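Beta-N-acetylhexosaminidase (Thermotoga neapolitana, PDB 5BZA) probably hydrolyses terminal non-reducing N-acetyl-D-hexosamine residues from N-acetyl-beta-D-hexosaminides, as a glycoside hydrolase of family 3. Local coordinates at residues 49-52 and 53-57. Numbering follows the deposited sequence.
Sequences MNFL and SRNGR
The side-chain amide of Asn55 stacks over one face of the Phe51 ring, the two planes 27° apart, with ND2 3.4 Å from CE1. Phe51 CG lies anti to its own backbone N (chi1 177°), which sets the ring against the amide; Ile24 and Gln25 of helix 18-27 also touch it. With an alanine here, ND2 would lose the ring face and a gap would probably open against that helix, though the amide could keep its bonds to this residue's carbonyl and Gln25.

Helix 42-54, between parallel strands 31-34 and 59-62 of the TIM-barrel-type domain, supplies acceptors at its C-terminal end. Asn55 ND2 donates to Phe51 O at 2.7 Å and Arg54 N at 3.2 Å, from opposite faces of the carbonyl plane. Ser53, short enough to fold back on its helix, bonds through OG to Asn50 O (2.8 Å). Water bridges Ser53 OG to Asn50 OD1, and another joins Leu52 O to Gly56 O.

The Asn50 amide sits over one face of the Arg54 guanidinium, its plane turned 45° from it; Arg54 forms a salt bridge with Glu327 and shares a cadmium site with it. At Gly56's positive phi a CB would jam against Asn55 O, which calls for glycine. Asparagine and serine side chains thus satisfy carbonyls that the ending helix no longer pairs in full.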
loop_
_atom_site.group_PDB
_atom_site.type_symbol
_atom_site.label_atom_id
_atom_site.label_comp_id
_atom_site.label_asym_id
_atom_site.label_seq_id
_atom_site.Cartn_x
_atom_site.Cartn_y
_atom_site.Cartn_z
ATOM N N MET B 49 11.899 4.859 -9.205
ATOM C CA MET B 49 10.826 5.392 -10.056
ATOM C C MET B 49 11.163 6.811 -10.585
ATOM O O MET B 49 10.916 7.131 -11.760
ATOM C CB MET B 49 9.496 5.433 -9.303
ATOM C CG MET B 49 8.953 4.080 -9.012
ATOM S SD MET B 49 8.694 2.967 -10.447
ATOM C CE MET B 49 7.494 3.874 -11.402
ATOM N N ASN B 50 11.745 7.643 -9.723
ATOM C CA ASN B 50 12.173 8.977 -10.142
ATOM C C ASN B 50 13.280 8.903 -11.233
ATOM O O ASN B 50 13.246 9.609 -12.241
ATOM C CB ASN B 50 12.660 9.780 -8.914
ATOM C CG ASN B 50 12.840 11.237 -9.209
ATOM O OD1 ASN B 50 11.989 11.858 -9.847
ATOM N ND2 ASN B 50 13.920 11.816 -8.710
ATOM N N PHE B 51 14.288 8.069 -11.001
ATOM C CA PHE B 51 15.278 7.791 -12.027
ATOM C C PHE B 51 14.627 7.322 -13.359
ATOM O O PHE B 51 15.014 7.788 -14.453
ATOM C CB PHE B 51 16.287 6.763 -11.522
ATOM C CG PHE B 51 17.303 6.376 -12.540
ATOM C CD1 PHE B 51 18.417 7.165 -12.758
ATOM C CD2 PHE B 51 17.123 5.226 -13.311
ATOM C CE1 PHE B 51 19.346 6.814 -13.718
ATOM C CE2 PHE B 51 18.052 4.857 -14.277
ATOM C CZ PHE B 51 19.165 5.649 -14.484
ATOM N N LEU B 52 13.654 6.415 -13.289
ATOM C CA LEU B 52 13.075 5.873 -14.525
ATOM C C LEU B 52 12.339 6.956 -15.295
ATOM O O LEU B 52 12.426 7.002 -16.526
ATOM C CB LEU B 52 12.134 4.697 -14.226
ATOM C CG LEU B 52 12.842 3.449 -13.671
ATOM C CD1 LEU B 52 11.832 2.380 -13.191
ATOM C CD2 LEU B 52 13.779 2.906 -14.709
ATOM N N SER B 53 11.679 7.871 -14.573
ATOM C CA SER B 53 10.910 8.962 -15.232
ATOM C C SER B 53 11.776 9.897 -16.094
ATOM O O SER B 53 11.291 10.570 -17.013
ATOM C CB SER B 53 10.168 9.793 -14.201
ATOM O OG SER B 53 11.055 10.745 -13.617
ATOM N N ARG B 54 13.052 9.966 -15.755
ATOM C CA ARG B 54 13.995 10.841 -16.421
ATOM C C ARG B 54 14.851 10.168 -17.505
ATOM O O ARG B 54 15.642 10.810 -18.206
ATOM C CB ARG B 54 14.872 11.410 -15.329
ATOM C CG ARG B 54 14.016 12.203 -14.407
ATOM C CD ARG B 54 14.799 12.668 -13.220
ATOM N NE ARG B 54 14.145 13.831 -12.656
ATOM C CZ ARG B 54 14.754 14.691 -11.857
ATOM N NH1 ARG B 54 16.026 14.472 -11.499
ATOM N NH2 ARG B 54 14.084 15.759 -11.424
ATOM N N ASN B 55 14.706 8.873 -17.664
ATOM C CA ASN B 55 15.637 8.225 -18.531
ATOM C C ASN B 55 14.977 7.505 -19.659
ATOM O O ASN B 55 15.477 6.488 -20.080
ATOM C CB ASN B 55 16.504 7.275 -17.710
ATOM C CG ASN B 55 17.591 8.017 -16.941
ATOM O OD1 ASN B 55 18.726 8.179 -17.415
ATOM N ND2 ASN B 55 17.231 8.508 -15.758
ATOM N N GLY B 56 13.861 8.035 -20.158
ATOM C CA GLY B 56 13.187 7.442 -21.305
ATOM C C GLY B 56 11.939 6.619 -20.999
ATOM O O GLY B 56 11.387 6.671 -19.901
ATOM N N ARG B 57 11.468 5.884 -21.989
ATOM C CA ARG B 57 10.284 5.039 -21.839
ATOM C C ARG B 57 10.696 3.643 -21.415
ATOM O O ARG B 57 11.623 3.075 -21.999
ATOM C CB ARG B 57 9.492 4.958 -23.153
ATOM C CG ARG B 57 8.894 6.275 -23.660
ATOM C CD ARG B 57 8.241 6.068 -25.036
ATOM N NE ARG B 57 9.126 5.353 -25.965
ATOM C CZ ARG B 57 8.713 4.636 -27.013
ATOM N NH1 ARG B 57 7.412 4.516 -27.272
ATOM N NH2 ARG B 57 9.598 4.028 -27.803
HETATM O O HOH W 1 9.617 11.386 -11.281
HETATM O O HOH W 2 9.992 6.888 -17.305
#